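Local coordinates for Pdx2 protein (Plasmodium falciparum, PDB 2ABW) that hydrolyses glutamine to glutamate and ammonia, the ammonia being channelled to the Pdx1 active site for pyridoxal 5'-phosphate (vitamin B6) biosynthesis, at residues Leu47-Gly52 with Lys81-Thr86. Numbering follows the deposited sequence.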
ATOM      1  N   LEU A  47      -0.536   1.632  -8.906  1.00 13.71           N
ATOM      2  CA  LEU A  47       0.120   0.329  -8.574  1.00 14.44           C
ATOM      3  C   LEU A  47      -0.198   0.007  -7.105  1.00 14.08           C
ATOM      4  O   LEU A  47      -0.185   0.912  -6.242  1.00 14.33           O
ATOM      5  CB  LEU A  47       1.638   0.467  -8.750  1.00 14.44           C
ATOM      6  CG  LEU A  47       2.436  -0.732  -8.370  1.00 15.58           C
ATOM      7  CD1 LEU A  47       2.212  -1.811  -9.385  1.00 15.19           C
ATOM      8  CD2 LEU A  47       3.950  -0.400  -8.185  1.00 15.87           C
ATOM      9  N   VAL A  48      -0.452  -1.285  -6.862  1.00 13.74           N
ATOM     10  CA  VAL A  48      -0.558  -1.808  -5.517  1.00 14.56           C
ATOM     11  C   VAL A  48       0.662  -2.669  -5.240  1.00 14.95           C
ATOM     12  O   VAL A  48       1.022  -3.590  -6.076  1.00 15.66           O
ATOM     13  CB  VAL A  48      -1.809  -2.677  -5.388  1.00 14.69           C
ATOM     14  CG1 VAL A  48      -1.878  -3.198  -3.966  1.00 19.43           C
ATOM     15  CG2 VAL A  48      -3.042  -1.860  -5.782  1.00 15.58           C
ATOM     16  N   ILE A  49       1.324  -2.445  -4.083  1.00 15.45           N
ATOM     17  CA  ILE A  49       2.403  -3.309  -3.618  1.00 15.51           C
ATOM     18  C   ILE A  49       1.908  -4.013  -2.382  1.00 17.53           C
ATOM     19  O   ILE A  49       1.859  -3.366  -1.368  1.00 18.26           O
ATOM     20  CB  ILE A  49       3.669  -2.531  -3.368  1.00 17.30           C
ATOM     21  CG1 ILE A  49       4.132  -1.842  -4.677  1.00 18.87           C
ATOM     22  CG2 ILE A  49       4.787  -3.548  -2.892  1.00 19.55           C
ATOM     23  CD1 ILE A  49       5.563  -1.183  -4.722  1.00 22.10           C
ATOM     24  N   PRO A  50       1.613  -5.301  -2.466  1.00 17.14           N
ATOM     25  CA  PRO A  50       1.206  -6.052  -1.285  1.00 19.25           C
ATOM     26  C   PRO A  50       2.389  -6.839  -0.712  1.00 22.89           C
ATOM     27  O   PRO A  50       3.494  -6.540  -1.046  1.00 25.29           O
ATOM     28  CB  PRO A  50       0.070  -6.864  -1.865  1.00 21.06           C
ATOM     29  CG  PRO A  50       0.635  -7.314  -3.241  1.00 19.82           C
ATOM     30  CD  PRO A  50       1.457  -6.104  -3.701  1.00 18.76           C
ATOM     31  N   GLY A  51       2.155  -7.843   0.071  1.00 25.11           N
ATOM     32  CA  GLY A  51       3.216  -8.800   0.457  1.00 25.60           C
ATOM     33  C   GLY A  51       3.191  -9.004   1.941  1.00 27.04           C
ATOM     34  O   GLY A  51       2.744  -8.155   2.723  1.00 28.49           O
ATOM     35  N   GLY A  52       3.696 -10.144   2.326  1.00 28.28           N
ATOM     36  CA  GLY A  52       3.853 -10.493   3.714  1.00 29.67           C
ATOM     37  C   GLY A  52       5.172 -10.026   4.248  1.00 30.34           C
ATOM     38  O   GLY A  52       5.262  -9.679   5.424  1.00 33.72           O
ATOM     39  N   LYS A  81       2.596   8.926  -9.701  1.00 15.09           N
ATOM     40  CA  LYS A  81       1.454   8.091  -9.972  1.00 15.52           C
ATOM     41  C   LYS A  81       0.988   7.442  -8.661  1.00 15.63           C
ATOM     42  O   LYS A  81       1.756   7.177  -7.772  1.00 15.83           O
ATOM     43  CB  LYS A  81       1.766   7.058 -10.991  1.00 17.44           C
ATOM     44  CG  LYS A  81       1.924   7.714 -12.362  1.00 18.58           C
ATOM     45  CD  LYS A  81       1.757   6.554 -13.393  1.00 23.62           C
ATOM     46  CE  LYS A  81       2.043   6.910 -14.692  1.00 27.73           C
ATOM     47  NZ  LYS A  81       1.923   5.782 -15.586  1.00 22.45           N
ATOM     48  N   PRO A  82      -0.343   7.258  -8.529  1.00 15.56           N
ATOM     49  CA  PRO A  82      -0.846   6.678  -7.282  1.00 14.43           C
ATOM     50  C   PRO A  82      -0.259   5.302  -6.959  1.00 16.37           C
ATOM     51  O   PRO A  82      -0.224   4.432  -7.858  1.00 14.77           O
ATOM     52  CB  PRO A  82      -2.367   6.617  -7.504  1.00 15.86           C
ATOM     53  CG  PRO A  82      -2.629   7.725  -8.441  1.00 18.74           C
ATOM     54  CD  PRO A  82      -1.433   7.700  -9.404  1.00 16.83           C
ATOM     55  N   ILE A  83       0.052   5.094  -5.679  1.00 14.46           N
ATOM     56  CA  ILE A  83       0.583   3.824  -5.211  1.00 15.46           C
ATOM     57  C   ILE A  83      -0.022   3.499  -3.878  1.00 16.14           C
ATOM     58  O   ILE A  83      -0.185   4.376  -3.074  1.00 15.93           O
ATOM     59  CB  ILE A  83       2.125   3.850  -5.195  1.00 16.85           C
ATOM     60  CG1 ILE A  83       2.687   2.438  -4.962  1.00 17.26           C
ATOM     61  CG2 ILE A  83       2.639   4.930  -4.276  1.00 15.74           C
ATOM     62  CD1 ILE A  83       4.138   2.284  -5.320  1.00 19.20           C
ATOM     63  N   TRP A  84      -0.337   2.253  -3.707  1.00 14.47           N
ATOM     64  CA  TRP A  84      -0.927   1.712  -2.458  1.00 15.36           C
ATOM     65  C   TRP A  84       0.002   0.631  -1.980  1.00 15.16           C
ATOM     66  O   TRP A  84       0.109  -0.448  -2.584  1.00 16.26           O
ATOM     67  CB  TRP A  84      -2.302   1.131  -2.739  1.00 15.78           C
ATOM     68  CG  TRP A  84      -3.002   0.606  -1.527  1.00 14.58           C
ATOM     69  CD1 TRP A  84      -2.635   0.804  -0.191  1.00 17.34           C
ATOM     70  CD2 TRP A  84      -4.201  -0.127  -1.517  1.00 14.35           C
ATOM     71  NE1 TRP A  84      -3.525   0.159   0.641  1.00 16.06           N
ATOM     72  CE2 TRP A  84      -4.513  -0.406  -0.161  1.00 15.88           C
ATOM     73  CE3 TRP A  84      -5.066  -0.587  -2.523  1.00 14.11           C
ATOM     74  CZ2 TRP A  84      -5.646  -1.097   0.197  1.00 16.10           C
ATOM     75  CZ3 TRP A  84      -6.138  -1.332  -2.150  1.00 14.62           C
ATOM     76  CH2 TRP A  84      -6.455  -1.540  -0.818  1.00 14.83           C
ATOM     77  N   GLY A  85       0.671   0.881  -0.869  1.00 15.15           N
ATOM     78  CA  GLY A  85       1.440  -0.152  -0.208  1.00 14.81           C
ATOM     79  C   GLY A  85       0.670  -0.735   0.932  1.00 16.45           C
ATOM     80  O   GLY A  85       0.245  -0.003   1.805  1.00 17.28           O
ATOM     81  N   THR A  86       0.464  -2.059   0.915  1.00 16.09           N
ATOM     82  CA  THR A  86      -0.274  -2.713   1.935  1.00 18.31           C
ATOM     83  C   THR A  86       0.578  -3.817   2.575  1.00 19.86           C
ATOM     84  O   THR A  86       1.298  -4.521   1.924  1.00 19.44           O
ATOM     85  CB  THR A  86      -1.614  -3.158   1.428  1.00 21.16           C
ATOM     86  OG1 THR A  86      -2.466  -3.518   2.562  1.00 23.57           O
ATOM     87  CG2 THR A  86      -1.491  -4.322   0.472  1.00 22.29           C
TER
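L47, V48 and I49 pair with I83, W84 and G85 as neighbouring parallel strands, their short axes 4.7 Å apart and inclined by 15°. Four backbone hydrogen bonds join them: L47 N to P82 O, W84 N to L47 O, I49 N to W84 O (2.8 Å) and T86 N to I49 O, the last the straightest at 168°. On one face of the sheet I83 CD1 touches two methyls of the other strand, L47 CD2 and, at 3.8 Å, I49 CD1. With chi1 of I83 at -169°, CG1 stands anti to its own backbone N. This lays I83 CG1 beside L47 O, 3.5 Å away. On the other face V48 and W84 lie side by side, V48 CG2 meeting W84 CE3 obliquely at 4.0 Å. Beyond the last bond, P50 CB still touches T86 CG2 (3.8 Å), but the chains then part: G51 makes slight contact, G52 is exposed and touches nothing across the pair, and at the other end K81 turns its amine away to C44 O. The C-terminal ends of both segments lie at the active site: G52 probably belongs to the glutamine-binding site, and T86, still bonded to I49 O, directly precedes C87, the probable nucleophile, with G85 opening the GxCxG sequence of a probable nucleophile elbow, as in class I glutamine amidotransferases. T193 OG1 hydrogen-bonds both W84 NE1 and T86 OG1. In the central sheet, strand 46-49 lies between 4-9 and 83-86, and 190-193 follows on the far side of 83-86; helix 63-77 packs on L47 and I83, while helices 16-23 and 204-219 pack on V48 and W84.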